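Local coordinates for acetyltransferase (Sinorhizobium meliloti, PDB 4JXR), which binds acetyl-CoA and, as a member of the GNAT superfamily, probably transfers its acetyl group to an acceptor such as phosphinothricin, at residues Leu14-Thr18 and Pro37-Ala43; Asn77-Phe83 and Pro180-Arg185; Val123-Ala127 and Trp156-Ala160. All coordinates share one frame. Numbering follows the deposited sequence.

How the contacts relate
The three contacts share no helix or strand pair and do not touch one another. Contact 1 is a partly buried crossing of two helices on one side of the sheet, and mixes apolar side chains with Thr18 and a partly exposed Glu39 at the edge. Contact 3 lies within the sheet and is held by backbone hydrogen bonds between adjacent strands. Contact 2 joins two irregular loops, is largely buried, and relies on charge and side-chain hydrogen bonds. Along the chain, contact 3 is nested inside the loop that contact 2 closes. Both of these meet the second subunit: Val123 and Thr159 of contact 3 pack on Tyr81 of the second subunit, a residue of the 77-83 loop.

Contact 1. Residues Leu14-Thr18 and Pro37-Ala43; sequences LRSIT and PSEAEMA
This is a steep helix-helix crossing in the N-terminal part of a GNAT fold, where the first turns of helix 14-27 and helix 39-51 meet over the central sheet. The short axes of 14-18 and 39-43 approach to 9.2 Å at 105°. The nearest CA atoms are those of Leu14 and Ala43, 6.4 Å apart, and of Thr18 and Glu39, 5.5 Å apart. Both segments are alpha-helical from Leu14 and from Glu39. Pro37 and Ser38 are extended, and Ser38 is the N-cap: its p rotamer lets OG accept from Glu41 N at 3.0 Å.

The inner side is mostly apolar. Leu14, with chi1 near -101°, places CD1 3.7 Å from CB of Met42, a selenomethionine, while Leu14 CG lies 4.1 Å from Ala43 CB, whose small size leaves room for the leucine. Met42, all m, curls so that its CE comes 3.9 Å from Ile17 CG2; Ile17 and Met42 both also rest on Tyr69 of strand 66-74, which suits long hydrophobic side chains facing the sheet. Thr18 is the polar exception: in the m rotamer it donates OG1 to Leu14 O at 2.7 Å, so its hydroxyl is satisfied within its own helix and can pack 3.4 Å from both Glu39 CA and Met42 CB. At the edge the partly exposed, extended Glu39 (t, t) runs along the other helix, its OE1 3.6 Å from Arg15 CB. Where the segments part, one water donates to Thr18 O at 3.1 Å and to Pro37 O at 2.9 Å.

Contact 2. Residues Asn77-Phe83 and Pro180-Arg185; sequences NRTAYRF and PDTLYR
Arg82 and Tyr184 have the largest areas covered by the other segment, 112 and 102 Å². Arg82 lies near a short 3-10 segment around Thr79-Tyr81, with chi1 p and then t, t, a shape that carries its guanidinium to Asp181. There NH2 and NE of Arg82 donate to Asp181 OD1 at 2.9 and 3.1 Å, a salt bridge. Its remaining nitrogen, NH1, turns back to Thr79 O at 2.9 Å, so one arginine ties its own turn to the other loop. Asp181 follows Pro180, which is preceded by a cis peptide, in a type I beta turn closed by Leu183 N to Pro180 O at 3.0 Å.

The 77-83 loop joins strands 66-74 and 84-91 of the GNAT sheet, and 180-185 belongs to the C-terminal tail after strand 155-165. Arg185 completes a salt-bridge network: its NH1 donates to Asp181 O at 2.9 Å and lies 3.4 Å from Asp181 OD1. Arg82 NH2 is over one face of the Arg185 guanidinium, 3.5 Å from Arg185 NH1, like charges that the shared aspartate offsets. Arg185 NH2 also bridges to Glu34 OE2 of the second subunit, at the dimer interface; Asp181 OD2 accepts from Gly177 N.

Tyr184 has left-handed backbone angles (62°/37°), and OG1 of Thr79 (m) donates to Tyr184 O at 2.7 Å. Asn77 CB lies 4.0 Å from the centroid of the Tyr184 ring, over its face, a CH-pi contact; Tyr184 OH is hydrogen-bonded to Tyr54 OH. Phe83 CD1 lies 3.8 Å from Pro180 CG, and its ring edge meets Asp181 OD1, 3.4 Å from Phe83 CZ.

Contact 3. Residues Val123-Ala127 and Trp156-Ala160; sequences VIGGA and WLDTA
Strand 119-125 pairs with strand 155-165, its antiparallel neighbour in the GNAT sheet. The short axes lie 4.8 Å apart at 158°. Ile124 and Ala160 form a hydrogen-bonded pair: Ile124 N to Ala160 O is 2.8 Å and Ala160 N to Ile124 O is 3.1 Å.

On that face Ile124 (m, t) brings its CB 4.1 Å from Ala160 CB and reaches Ile132 of helix 129-137; the small Ala160, also against Ile132, lets Ile124 and the helix pack closely. On the other face Val123 (t) places CG1 3.6 Å from CG2 of Thr159 (m), whose OG1 is hydrogen-bonded to Thr149 OG1 and Tyr32 OH. A type II turn from Ile124 to Ala127, closed by Ala127 N to Ile124 O at 3.0 Å, then curls the chain beside the neighbouring strand; Gly126 tolerates its positive phi of 71°. Ala127 CB returns to within 3.9 Å of Ala160 CB. Asp158 (m) turns its OD1 to Ala148 N.

Two strand bonds thus give way to a turn whose Gly126 N bonds Tyr32 OH and whose Gly126 O (2.8 Å from a water) reaches Asp158 N (2.9 Å from it), next to His128 and Ser130, seen to bind acetyl-CoA.

Contact 1. Residues Leu14-Thr18 and Pro37-Ala43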
loop_
_atom_site.group_PDB
_atom_site.type_symbol
_atom_site.label_atom_id
_atom_site.label_comp_id
_atom_site.label_asym_id
_atom_site.label_seq_id
_atom_site.Cartn_x
_atom_site.Cartn_y
_atom_site.Cartn_z
ATOM N N LEU A 14 -24.780 7.545 0.905
ATOM C CA LEU A 14 -23.927 6.819 1.839
ATOM C C LEU A 14 -24.575 5.596 2.473
ATOM O O LEU A 14 -23.874 4.626 2.773
ATOM C CB LEU A 14 -23.291 7.756 2.896
ATOM C CG LEU A 14 -21.829 8.188 2.717
ATOM C CD1 LEU A 14 -20.843 7.013 2.722
ATOM C CD2 LEU A 14 -21.828 8.922 1.390
ATOM N N ARG A 15 -25.879 5.664 2.734
ATOM C CA ARG A 15 -26.523 4.505 3.323
ATOM C C ARG A 15 -26.413 3.270 2.409
ATOM O O ARG A 15 -26.059 2.162 2.843
ATOM C CB ARG A 15 -27.977 4.840 3.670
ATOM C CG ARG A 15 -28.650 3.728 4.422
ATOM C CD ARG A 15 -29.943 4.242 5.045
ATOM N NE ARG A 15 -30.522 3.301 5.978
ATOM C CZ ARG A 15 -31.533 2.504 5.656
ATOM N NH1 ARG A 15 -32.120 2.607 4.490
ATOM N NH2 ARG A 15 -31.971 1.643 6.557
ATOM N N SER A 16 -26.720 3.484 1.120
ATOM C CA SER A 16 -26.617 2.416 0.146
ATOM C C SER A 16 -25.171 1.952 -0.068
ATOM O O SER A 16 -24.926 0.740 -0.135
ATOM C CB SER A 16 -27.178 2.869 -1.188
ATOM O OG SER A 16 -28.594 3.162 -1.133
ATOM N N ILE A 17 -24.241 2.891 -0.149
ATOM C CA ILE A 17 -22.835 2.548 -0.277
ATOM C C ILE A 17 -22.378 1.681 0.893
ATOM O O ILE A 17 -21.691 0.663 0.728
ATOM C CB ILE A 17 -22.007 3.820 -0.388
ATOM C CG1 ILE A 17 -22.181 4.478 -1.762
ATOM C CG2 ILE A 17 -20.533 3.568 -0.088
ATOM C CD1 ILE A 17 -21.744 5.903 -1.831
ATOM N N THR A 18 -22.798 2.063 2.106
ATOM C CA THR A 18 -22.421 1.347 3.304
ATOM C C THR A 18 -22.936 -0.081 3.267
ATOM O O THR A 18 -22.257 -1.005 3.656
ATOM C CB THR A 18 -22.871 2.128 4.545
ATOM O OG1 THR A 18 -22.243 3.409 4.577
ATOM C CG2 THR A 18 -22.519 1.394 5.821
ATOM N N PRO A 37 -17.599 -1.296 8.247
ATOM C CA PRO A 37 -17.633 0.039 8.797
ATOM C C PRO A 37 -19.047 0.529 8.919
ATOM O O PRO A 37 -19.920 0.181 8.160
ATOM C CB PRO A 37 -16.833 0.869 7.819
ATOM C CG PRO A 37 -16.058 -0.109 7.014
ATOM C CD PRO A 37 -16.793 -1.392 7.013
ATOM N N SER A 38 -19.257 1.416 9.892
ATOM C CA SER A 38 -20.527 2.110 10.003
ATOM C C SER A 38 -20.691 3.120 8.867
ATOM O O SER A 38 -19.731 3.509 8.208
ATOM C CB SER A 38 -20.542 2.873 11.339
ATOM O OG SER A 38 -19.601 3.920 11.278
ATOM N N GLU A 39 -21.929 3.590 8.676
ATOM C CA GLU A 39 -22.180 4.644 7.747
ATOM C C GLU A 39 -21.373 5.881 8.075
ATOM O O GLU A 39 -20.853 6.564 7.203
ATOM C CB GLU A 39 -23.672 4.941 7.650
ATOM C CG GLU A 39 -23.986 5.974 6.593
ATOM C CD GLU A 39 -25.480 6.306 6.432
ATOM O OE1 GLU A 39 -26.285 5.508 6.822
ATOM O OE2 GLU A 39 -25.727 7.414 5.893
ATOM N N ALA A 40 -21.216 6.182 9.374
ATOM C CA ALA A 40 -20.439 7.332 9.794
ATOM C C ALA A 40 -18.974 7.194 9.290
ATOM O O ALA A 40 -18.391 8.169 8.839
ATOM C CB ALA A 40 -20.440 7.476 11.292
ATOM N N GLU A 41 -18.419 5.992 9.430
ATOM C CA GLU A 41 -17.051 5.765 8.973
ATOM C C GLU A 41 -16.960 5.863 7.466
ATOM O O GLU A 41 -16.027 6.478 6.932
ATOM C CB GLU A 41 -16.519 4.459 9.481
ATOM C CG GLU A 41 -15.147 4.077 8.939
ATOM C CD GLU A 41 -14.031 5.019 9.246
ATOM O OE1 GLU A 41 -14.100 5.727 10.272
ATOM O OE2 GLU A 41 -13.045 5.040 8.467
HETATM N N MSE A 42 -17.892 5.261 6.743
HETATM C CA MSE A 42 -17.896 5.347 5.293
HETATM C C MSE A 42 -18.007 6.797 4.838
HETATM O O MSE A 42 -17.430 7.192 3.813
HETATM C CB MSE A 42 -18.989 4.510 4.700
HETATM C CG MSE A 42 -18.780 2.983 4.914
HETATM SE SE MSE A 42 -17.193 2.290 4.153
HETATM C CE MSE A 42 -17.718 2.264 2.272
ATOM N N ALA A 43 -18.814 7.603 5.563
ATOM C CA ALA A 43 -18.984 8.992 5.249
ATOM C C ALA A 43 -17.697 9.789 5.423
ATOM O O ALA A 43 -17.411 10.650 4.604
ATOM C CB ALA A 43 -20.098 9.595 6.113
HETATM O O HOH W 1 -20.031 -1.344 5.722
#

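Contact 2. Residues Asn77-Phe83 and Pro180-Arg185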
loop_
_atom_site.group_PDB
_atom_site.type_symbol
_atom_site.label_atom_id
_atom_site.label_comp_id
_atom_site.label_asym_id
_atom_site.label_seq_id
_atom_site.Cartn_x
_atom_site.Cartn_y
_atom_site.Cartn_z
ATOM N N ASN A 77 -0.455 7.808 0.086
ATOM C CA ASN A 77 -0.536 9.272 0.022
ATOM C C ASN A 77 0.807 9.936 0.337
ATOM O O ASN A 77 0.858 10.869 1.111
ATOM C CB ASN A 77 -1.606 9.764 0.980
ATOM C CG ASN A 77 -1.267 9.452 2.400
ATOM O OD1 ASN A 77 -0.289 8.854 2.694
ATOM N ND2 ASN A 77 -2.088 9.922 3.296
ATOM N N ARG A 78 1.882 9.478 -0.272
ATOM C CA ARG A 78 3.205 10.082 -0.210
ATOM C C ARG A 78 3.417 10.849 -1.512
ATOM O O ARG A 78 2.928 10.481 -2.592
ATOM C CB ARG A 78 4.335 9.095 0.017
ATOM C CG ARG A 78 4.332 8.252 1.328
ATOM C CD ARG A 78 3.870 8.987 2.592
ATOM N NE ARG A 78 4.202 8.274 3.849
ATOM C CZ ARG A 78 3.926 8.724 5.071
ATOM N NH1 ARG A 78 4.279 8.024 6.153
ATOM N NH2 ARG A 78 3.277 9.866 5.231
ATOM N N THR A 79 4.137 11.955 -1.370
ATOM C CA THR A 79 4.321 12.924 -2.417
ATOM C C THR A 79 4.627 12.324 -3.777
ATOM O O THR A 79 4.001 12.675 -4.786
ATOM C CB THR A 79 5.398 13.939 -2.024
ATOM O OG1 THR A 79 5.125 14.456 -0.745
ATOM C CG2 THR A 79 5.486 15.053 -3.061
ATOM N N ALA A 80 5.630 11.453 -3.856
ATOM C CA ALA A 80 6.054 10.977 -5.155
ATOM C C ALA A 80 5.031 10.111 -5.852
ATOM O O ALA A 80 5.146 9.909 -7.034
ATOM C CB ALA A 80 7.401 10.321 -5.088
ATOM N N TYR A 81 4.048 9.569 -5.114
ATOM C CA TYR A 81 2.969 8.787 -5.679
ATOM C C TYR A 81 1.794 9.612 -6.183
ATOM O O TYR A 81 0.773 9.072 -6.566
ATOM C CB TYR A 81 2.427 7.778 -4.668
ATOM C CG TYR A 81 3.289 6.602 -4.322
ATOM C CD1 TYR A 81 3.659 5.666 -5.285
ATOM C CD2 TYR A 81 3.648 6.338 -3.011
ATOM C CE1 TYR A 81 4.294 4.473 -4.912
ATOM C CE2 TYR A 81 4.329 5.156 -2.636
ATOM C CZ TYR A 81 4.656 4.268 -3.601
ATOM O OH TYR A 81 5.304 3.080 -3.257
ATOM N N ARG A 82 1.905 10.958 -6.203
ATOM C CA ARG A 82 0.707 11.761 -6.451
ATOM C C ARG A 82 0.086 11.570 -7.826
ATOM O O ARG A 82 -1.116 11.844 -7.976
ATOM C CB ARG A 82 0.982 13.243 -6.174
ATOM C CG ARG A 82 2.007 13.898 -7.093
ATOM C CD ARG A 82 2.483 15.204 -6.468
ATOM N NE ARG A 82 3.483 15.925 -7.254
ATOM C CZ ARG A 82 4.774 15.623 -7.306
ATOM N NH1 ARG A 82 5.257 14.602 -6.625
ATOM N NH2 ARG A 82 5.596 16.379 -8.033
ATOM N N PHE A 83 0.831 11.126 -8.812
ATOM C CA PHE A 83 0.295 10.881 -10.155
ATOM C C PHE A 83 -0.243 9.470 -10.333
ATOM O O PHE A 83 -0.687 9.117 -11.433
ATOM C CB PHE A 83 1.353 11.173 -11.231
ATOM C CG PHE A 83 1.845 12.590 -11.142
ATOM C CD1 PHE A 83 1.088 13.637 -11.574
ATOM C CD2 PHE A 83 3.074 12.861 -10.554
ATOM C CE1 PHE A 83 1.551 14.958 -11.392
ATOM C CE2 PHE A 83 3.517 14.169 -10.382
ATOM C CZ PHE A 83 2.765 15.184 -10.808
ATOM N N PRO A 180 -2.871 16.983 -10.713
ATOM C CA PRO A 180 -2.667 16.513 -9.320
ATOM C C PRO A 180 -1.263 16.765 -8.789
ATOM O O PRO A 180 -0.904 16.232 -7.733
ATOM C CB PRO A 180 -2.988 15.014 -9.439
ATOM C CG PRO A 180 -2.446 14.686 -10.807
ATOM C CD PRO A 180 -2.786 15.883 -11.664
ATOM N N ASP A 181 -0.451 17.592 -9.462
ATOM C CA ASP A 181 0.870 17.933 -8.932
ATOM C C ASP A 181 0.774 18.593 -7.580
ATOM O O ASP A 181 1.748 18.566 -6.814
ATOM C CB ASP A 181 1.585 18.893 -9.899
ATOM C CG ASP A 181 3.004 19.110 -9.528
ATOM O OD1 ASP A 181 3.757 18.140 -9.366
ATOM O OD2 ASP A 181 3.423 20.299 -9.412
ATOM N N THR A 182 -0.351 19.216 -7.301
ATOM C CA THR A 182 -0.596 19.922 -6.064
ATOM C C THR A 182 -0.959 19.035 -4.866
ATOM O O THR A 182 -1.092 19.531 -3.757
ATOM C CB THR A 182 -1.710 20.935 -6.279
ATOM O OG1 THR A 182 -2.809 20.236 -6.861
ATOM C CG2 THR A 182 -1.275 22.014 -7.240
ATOM N N LEU A 183 -1.158 17.717 -5.089
ATOM C CA LEU A 183 -1.477 16.805 -3.990
ATOM C C LEU A 183 -0.240 16.459 -3.203
ATOM O O LEU A 183 0.844 16.232 -3.726
ATOM C CB LEU A 183 -2.066 15.500 -4.514
ATOM C CG LEU A 183 -3.514 15.520 -4.928
ATOM C CD1 LEU A 183 -3.848 14.219 -5.610
ATOM C CD2 LEU A 183 -4.398 15.694 -3.734
ATOM N N TYR A 184 -0.450 16.327 -1.900
ATOM C CA TYR A 184 0.552 15.775 -1.003
ATOM C C TYR A 184 1.831 16.574 -0.950
ATOM O O TYR A 184 2.913 16.024 -0.864
ATOM C CB TYR A 184 0.833 14.276 -1.286
ATOM C CG TYR A 184 -0.467 13.483 -1.437
ATOM C CD1 TYR A 184 -1.527 13.613 -0.547
ATOM C CD2 TYR A 184 -0.627 12.598 -2.459
ATOM C CE1 TYR A 184 -2.722 12.944 -0.736
ATOM C CE2 TYR A 184 -1.809 11.912 -2.676
ATOM C CZ TYR A 184 -2.858 12.118 -1.823
ATOM O OH TYR A 184 -4.091 11.490 -1.975
ATOM N N ARG A 185 1.725 17.902 -1.006
ATOM C CA ARG A 185 2.867 18.809 -0.996
ATOM C C ARG A 185 2.858 19.543 0.342
ATOM O O ARG A 185 1.813 19.720 0.950
ATOM C CB ARG A 185 2.815 19.807 -2.146
ATOM C CG ARG A 185 2.512 19.186 -3.471
ATOM C CD ARG A 185 3.450 18.078 -3.939
ATOM N NE ARG A 185 4.840 18.468 -4.093
ATOM C CZ ARG A 185 5.303 19.005 -5.202
ATOM N NH1 ARG A 185 4.538 19.261 -6.254
ATOM N NH2 ARG A 185 6.598 19.271 -5.272
#

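Contact 3. Residues Val123-Ala127 and Trp156-Ala160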
loop_
_atom_site.group_PDB
_atom_site.type_symbol
_atom_site.label_atom_id
_atom_site.label_comp_id
_atom_site.label_asym_id
_atom_site.label_seq_id
_atom_site.Cartn_x
_atom_site.Cartn_y
_atom_site.Cartn_z
ATOM N N VAL A 123 -5.367 -3.336 -6.881
ATOM C CA VAL A 123 -4.880 -4.295 -5.882
ATOM C C VAL A 123 -6.041 -5.214 -5.606
ATOM O O VAL A 123 -7.020 -4.792 -4.973
ATOM C CB VAL A 123 -4.380 -3.586 -4.619
ATOM C CG1 VAL A 123 -3.906 -4.646 -3.619
ATOM C CG2 VAL A 123 -3.296 -2.587 -4.936
ATOM N N ILE A 124 -6.032 -6.405 -6.170
ATOM C CA ILE A 124 -7.193 -7.279 -6.288
ATOM C C ILE A 124 -7.145 -8.324 -5.193
ATOM O O ILE A 124 -6.344 -9.267 -5.212
ATOM C CB ILE A 124 -7.259 -7.902 -7.666
ATOM C CG1 ILE A 124 -7.435 -6.688 -8.692
ATOM C CG2 ILE A 124 -8.445 -8.870 -7.769
ATOM C CD1 ILE A 124 -7.444 -7.103 -10.129
ATOM N N GLY A 125 -8.017 -8.171 -4.219
ATOM C CA GLY A 125 -8.104 -9.103 -3.095
ATOM C C GLY A 125 -8.490 -10.471 -3.547
ATOM O O GLY A 125 -9.391 -10.697 -4.378
ATOM N N GLY A 126 -7.776 -11.430 -3.019
ATOM C CA GLY A 126 -7.999 -12.803 -3.413
ATOM C C GLY A 126 -7.546 -13.150 -4.783
ATOM O O GLY A 126 -7.729 -14.302 -5.195
ATOM N N ALA A 127 -7.056 -12.198 -5.563
ATOM C CA ALA A 127 -6.719 -12.461 -6.956
ATOM C C ALA A 127 -7.915 -13.067 -7.700
ATOM O O ALA A 127 -7.741 -13.936 -8.539
ATOM C CB ALA A 127 -5.425 -13.249 -7.095
ATOM N N TRP A 156 -5.752 -18.754 3.242
ATOM C CA TRP A 156 -4.714 -17.878 2.686
ATOM C C TRP A 156 -5.163 -17.370 1.330
ATOM O O TRP A 156 -5.631 -18.137 0.488
ATOM C CB TRP A 156 -3.367 -18.604 2.570
ATOM C CG TRP A 156 -2.705 -18.885 3.870
ATOM C CD1 TRP A 156 -2.520 -20.129 4.474
ATOM C CD2 TRP A 156 -2.163 -17.930 4.771
ATOM N NE1 TRP A 156 -1.881 -19.981 5.666
ATOM C CE2 TRP A 156 -1.654 -18.637 5.880
ATOM C CE3 TRP A 156 -2.097 -16.513 4.772
ATOM C CZ2 TRP A 156 -1.069 -18.017 6.949
ATOM C CZ3 TRP A 156 -1.526 -15.890 5.834
ATOM C CH2 TRP A 156 -1.008 -16.646 6.921
ATOM N N LEU A 157 -4.977 -16.082 1.086
ATOM C CA LEU A 157 -5.388 -15.394 -0.101
ATOM C C LEU A 157 -4.210 -14.775 -0.790
ATOM O O LEU A 157 -3.342 -14.182 -0.156
ATOM C CB LEU A 157 -6.341 -14.252 0.279
ATOM C CG LEU A 157 -7.617 -14.629 1.030
ATOM C CD1 LEU A 157 -8.411 -13.374 1.323
ATOM C CD2 LEU A 157 -8.472 -15.571 0.263
ATOM N N ASP A 158 -4.197 -14.874 -2.105
ATOM C CA ASP A 158 -3.252 -14.145 -2.951
ATOM C C ASP A 158 -3.812 -12.752 -3.242
ATOM O O ASP A 158 -5.034 -12.561 -3.275
ATOM C CB ASP A 158 -3.006 -14.898 -4.234
ATOM C CG ASP A 158 -2.430 -16.294 -4.041
ATOM O OD1 ASP A 158 -1.833 -16.595 -3.010
ATOM O OD2 ASP A 158 -2.578 -17.085 -5.017
ATOM N N THR A 159 -2.913 -11.818 -3.513
ATOM C CA THR A 159 -3.306 -10.459 -3.836
ATOM C C THR A 159 -2.664 -10.081 -5.173
ATOM O O THR A 159 -1.453 -10.106 -5.273
ATOM C CB THR A 159 -2.892 -9.482 -2.728
ATOM O OG1 THR A 159 -3.342 -9.986 -1.456
ATOM C CG2 THR A 159 -3.500 -8.125 -2.951
ATOM N N ALA A 160 -3.469 -9.797 -6.183
ATOM C CA ALA A 160 -2.942 -9.495 -7.515
ATOM C C ALA A 160 -2.785 -7.998 -7.686
ATOM O O ALA A 160 -3.595 -7.221 -7.212
ATOM C CB ALA A 160 -3.845 -10.027 -8.593
HETATM O O HOH W 2 -6.496 -16.143 -3.403
#